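Local atomic coordinates of glycerol dehydrogenase (Bacillus coagulans, PDB entry 6CSJ), a protein that probably catalyses the NAD-dependent oxidation of glycerol and related polyols, and in this double-mutant form has acquired D-lactate dehydrogenase activity. Residues 202-205 and 206-209; 172-175 and 176-180. The protein carries 2 engineered substitutions. All blocks are in the same frame, centred on the assembly; numbering follows the deposited sequence.

How the contacts relate
Contact 2 (172-180) comes first along the chain and contact 1 (202-209) follows in the next helix; their centres lie about 8 Å apart, on the same side of the chain's centre. Contact 2 joins helix 162-173 to helix 175-185, whereas contact 1 is two successive turns of helix 197-221. All three helices belong to the all-helical part of the chain that follows the parallel sheet, consistent with the two-domain build of iron-containing alcohol dehydrogenases. The two contacts pack directly against each other: Cys-206 SG lies 3.5 Å from Ala-172 O, and small residues such as Ala-203 let helix 197-221 come close to the joint between the two earlier helices.

Contact 1. Residues 202-205 and 206-209; sequences LAKL and CYDT
Along helix 197-221, Lys-204 and Asp-208 form an i to i+4 salt bridge across one turn. The lysine leaves the backbone with CG anti to its N (chi1 175°) and bends at chi2 (58°), which brings the chain forward to the oxygen end of the carboxylate: CE passes 3.5 Å from Asp-208 OD2, and NZ ends 3.0 Å from Asp-208 OD1, using the syn lone pair of that oxygen. Beneath this bridge runs the helical bond from Asp-208 N to Lys-204 O, nearly straight (178°), so backbone and side chains tie both residues. The helix belongs to the helical domain of this dehydrogenase family, and Lys-204 also makes a cation-pi contact with Tyr-176 of the preceding helix. A leucine in its place would probably leave Asp-208 without its charge mate and Tyr-176 without its cation. One step on, Leu-205 O accepts two bonds from Thr-209: from N at 2.9 Å and, from the opposite face of the carbonyl plane, from OG1 at 2.7 Å. Threonine suits this partly exposed position because its hydroxyl, anti to the carbonyl carbon, turns back onto its own helix. The Tyr-207 ring leads off from this turn, its OH hydrogen-bonded to Glu-295 OE2.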
loop_
_atom_site.group_PDB
_atom_site.type_symbol
_atom_site.label_atom_id
_atom_site.label_comp_id
_atom_site.label_asym_id
_atom_site.label_seq_id
_atom_site.Cartn_x
_atom_site.Cartn_y
_atom_site.Cartn_z
ATOM N N LEU A 202 -4.527 15.685 2.650
ATOM C CA LEU A 202 -4.009 14.462 3.279
ATOM C C LEU A 202 -2.797 13.887 2.523
ATOM O O LEU A 202 -1.848 13.404 3.144
ATOM C CB LEU A 202 -5.113 13.407 3.435
ATOM C CG LEU A 202 -6.231 13.776 4.424
ATOM C CD1 LEU A 202 -7.326 12.730 4.437
ATOM C CD2 LEU A 202 -5.720 13.963 5.846
ATOM N N ALA A 203 -2.829 13.958 1.195
ATOM C CA ALA A 203 -1.688 13.563 0.367
ATOM C C ALA A 203 -0.445 14.431 0.637
ATOM O O ALA A 203 0.673 13.925 0.727
ATOM C CB ALA A 203 -2.069 13.632 -1.103
ATOM N N LYS A 204 -0.661 15.736 0.761
ATOM C CA LYS A 204 0.414 16.698 1.063
ATOM C C LYS A 204 1.001 16.433 2.464
ATOM O O LYS A 204 2.226 16.367 2.636
ATOM C CB LYS A 204 -0.125 18.144 0.899
ATOM C CG LYS A 204 0.780 19.313 1.279
ATOM C CD LYS A 204 2.090 19.336 0.522
ATOM C CE LYS A 204 2.992 20.482 0.961
ATOM N NZ LYS A 204 4.407 20.174 0.590
ATOM N N LEU A 205 0.130 16.249 3.455
ATOM C CA LEU A 205 0.584 15.889 4.803
ATOM C C LEU A 205 1.364 14.571 4.800
ATOM O O LEU A 205 2.334 14.429 5.540
ATOM C CB LEU A 205 -0.586 15.806 5.774
ATOM C CG LEU A 205 -0.249 15.476 7.235
ATOM C CD1 LEU A 205 0.552 16.588 7.909
ATOM C CD2 LEU A 205 -1.539 15.187 7.990
ATOM N N CYS A 206 0.937 13.622 3.968
ATOM C CA CYS A 206 1.638 12.355 3.819
ATOM C C CYS A 206 3.096 12.595 3.434
ATOM O O CYS A 206 3.993 12.138 4.136
ATOM C CB CYS A 206 0.941 11.444 2.791
ATOM S SG CYS A 206 1.778 9.858 2.528
ATOM N N TYR A 207 3.312 13.342 2.349
ATOM C CA TYR A 207 4.659 13.684 1.867
ATOM C C TYR A 207 5.498 14.403 2.930
ATOM O O TYR A 207 6.624 13.999 3.218
ATOM C CB TYR A 207 4.597 14.557 0.591
ATOM C CG TYR A 207 5.973 14.970 0.103
ATOM C CD1 TYR A 207 6.826 14.046 -0.510
ATOM C CD2 TYR A 207 6.451 16.264 0.316
ATOM C CE1 TYR A 207 8.091 14.410 -0.931
ATOM C CE2 TYR A 207 7.729 16.640 -0.102
ATOM C CZ TYR A 207 8.542 15.712 -0.719
ATOM O OH TYR A 207 9.796 16.086 -1.113
ATOM N N ASP A 208 4.941 15.467 3.493
ATOM C CA ASP A 208 5.609 16.242 4.541
ATOM C C ASP A 208 6.027 15.386 5.739
ATOM O O ASP A 208 7.111 15.593 6.294
ATOM C CB ASP A 208 4.708 17.370 5.047
ATOM C CG ASP A 208 4.483 18.464 4.016
ATOM O OD1 ASP A 208 5.188 18.505 2.999
ATOM O OD2 ASP A 208 3.578 19.297 4.232
ATOM N N THR A 209 5.167 14.445 6.127
ATOM C CA THR A 209 5.450 13.537 7.240
ATOM C C THR A 209 6.620 12.598 6.908
ATOM O O THR A 209 7.459 12.350 7.764
ATOM C CB THR A 209 4.198 12.715 7.658
ATOM O OG1 THR A 209 3.110 13.600 7.965
ATOM C CG2 THR A 209 4.480 11.859 8.871
#

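Contact 2. Residues 172-175 and 176-180; sequences ALAT and YFEAR
Glu-178 folds back over Ala-174 one turn earlier, at the joint where helix 162-173 gives way to helix 175-185. This is the tightly packed part. Glu-178 N bonds Ala-174 O at 3.0 Å, the donor lying almost in line with the C=O, and CG of the same glutamate rests 3.3 Å from that oxygen. From there the extended chain carries Glu-178 OE1 to 3.7 Å from Ala-174 CB. The small alanine methyl suits a place shared with the carboxylate and helices 252-259 and 271-285. The buried carboxylate is satisfied at both oxygens, OE1 by His-254 ND1 and OE2 by Ala-251 N.

The joint is a break in regular helical bonding. Leu-173 O lies 4.8 Å from Phe-177 N, too far for the usual i to i+4 bond, and meets the phenyl ring instead, obliquely, with Phe-177 CD2 at 3.4 Å. Because CG of Phe-177 is anti to the carbonyl carbon (chi1 -60°), the ring swings back toward the preceding turn. A nonpolar ring fits here, since helices 271-285 and 290-303 pack on it and Tyr-207 meets it edge-to-face. Regular bonding, restored with Glu-178 N, continues with Ala-179 N to Thr-175 O, 3.0 Å. Thr-175, also buried, hydrogen-bonds Ser-241 OG through its hydroxyl, while the small Ala-179 puts CB 3.3 Å from Thr-175 O and lets helix 197-221 approach at Ile-200.

Contact with 172-175 thins out toward the partly exposed Tyr-176 and Arg-180. The Tyr-176 ring lies against helix 197-221; tyrosine suits the place because its ring can pack while its hydroxyl tolerates water. Arg-180 is anchored instead by salt bridges from NH2 to Glu-286 and Glu-292, with CZ in plane at the edge of the Phe-177 ring.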
loop_
_atom_site.group_PDB
_atom_site.type_symbol
_atom_site.label_atom_id
_atom_site.label_comp_id
_atom_site.label_asym_id
_atom_site.label_seq_id
_atom_site.Cartn_x
_atom_site.Cartn_y
_atom_site.Cartn_z
ATOM N N ALA A 172 4.388 5.639 0.117
ATOM C CA ALA A 172 3.825 6.920 0.590
ATOM C C ALA A 172 4.392 8.166 -0.119
ATOM O O ALA A 172 3.696 9.174 -0.268
ATOM C CB ALA A 172 4.021 7.048 2.094
ATOM N N LEU A 173 5.644 8.071 -0.555
ATOM C CA LEU A 173 6.354 9.174 -1.202
ATOM C C LEU A 173 5.689 9.634 -2.505
ATOM O O LEU A 173 5.682 10.826 -2.812
ATOM C CB LEU A 173 7.801 8.752 -1.473
ATOM C CG LEU A 173 8.860 9.827 -1.635
ATOM C CD1 LEU A 173 8.931 10.737 -0.411
ATOM C CD2 LEU A 173 10.208 9.151 -1.893
ATOM N N ALA A 174 5.114 8.690 -3.252
ATOM C CA ALA A 174 4.443 8.994 -4.509
ATOM C C ALA A 174 3.134 9.753 -4.357
ATOM O O ALA A 174 2.730 10.457 -5.283
ATOM C CB ALA A 174 4.174 7.710 -5.277
ATOM N N THR A 175 2.478 9.625 -3.203
ATOM C CA THR A 175 1.073 10.020 -3.071
ATOM C C THR A 175 0.767 11.468 -3.425
ATOM O O THR A 175 -0.169 11.719 -4.180
ATOM C CB THR A 175 0.532 9.731 -1.659
ATOM O OG1 THR A 175 0.792 8.363 -1.310
ATOM C CG2 THR A 175 -0.981 10.012 -1.593
ATOM N N TYR A 176 1.536 12.413 -2.882
ATOM C CA TYR A 176 1.308 13.835 -3.169
ATOM C C TYR A 176 1.509 14.178 -4.651
ATOM O O TYR A 176 0.701 14.905 -5.236
ATOM C CB TYR A 176 2.212 14.735 -2.317
ATOM C CG TYR A 176 2.041 16.209 -2.646
ATOM C CD1 TYR A 176 0.789 16.821 -2.542
ATOM C CD2 TYR A 176 3.117 16.985 -3.094
ATOM C CE1 TYR A 176 0.618 18.156 -2.849
ATOM C CE2 TYR A 176 2.949 18.329 -3.405
ATOM C CZ TYR A 176 1.697 18.903 -3.276
ATOM O OH TYR A 176 1.518 20.227 -3.584
ATOM N N PHE A 177 2.578 13.651 -5.246
ATOM C CA PHE A 177 2.929 13.984 -6.619
ATOM C C PHE A 177 1.897 13.449 -7.615
ATOM O O PHE A 177 1.529 14.146 -8.585
ATOM C CB PHE A 177 4.341 13.481 -6.942
ATOM C CG PHE A 177 5.400 14.067 -6.052
ATOM C CD1 PHE A 177 5.677 15.437 -6.085
ATOM C CD2 PHE A 177 6.092 13.268 -5.147
ATOM C CE1 PHE A 177 6.635 16.001 -5.238
ATOM C CE2 PHE A 177 7.061 13.825 -4.311
ATOM C CZ PHE A 177 7.344 15.190 -4.370
ATOM N N GLU A 178 1.416 12.231 -7.354
ATOM C CA GLU A 178 0.389 11.595 -8.183
ATOM C C GLU A 178 -0.954 12.287 -8.040
ATOM O O GLU A 178 -1.645 12.508 -9.040
ATOM C CB GLU A 178 0.274 10.100 -7.869
ATOM C CG GLU A 178 1.549 9.339 -8.208
ATOM C CD GLU A 178 1.363 7.839 -8.303
ATOM O OE1 GLU A 178 1.147 7.169 -7.263
ATOM O OE2 GLU A 178 1.455 7.330 -9.439
ATOM N N ALA A 179 -1.310 12.644 -6.805
ATOM C CA ALA A 179 -2.557 13.378 -6.526
ATOM C C ALA A 179 -2.529 14.794 -7.092
ATOM O O ALA A 179 -3.524 15.260 -7.655
ATOM C CB ALA A 179 -2.834 13.408 -5.032
ATOM N N ARG A 180 -1.394 15.481 -6.929
ATOM C CA ARG A 180 -1.186 16.822 -7.509
ATOM C C ARG A 180 -1.382 16.790 -9.019
ATOM O O ARG A 180 -2.094 17.624 -9.571
ATOM C CB ARG A 180 0.215 17.346 -7.185
ATOM C CG ARG A 180 0.477 18.783 -7.629
ATOM C CD ARG A 180 1.825 19.304 -7.123
ATOM N NE ARG A 180 2.944 18.626 -7.771
ATOM C CZ ARG A 180 4.237 18.865 -7.513
ATOM N NH1 ARG A 180 4.594 19.754 -6.596
ATOM N NH2 ARG A 180 5.188 18.200 -8.163
#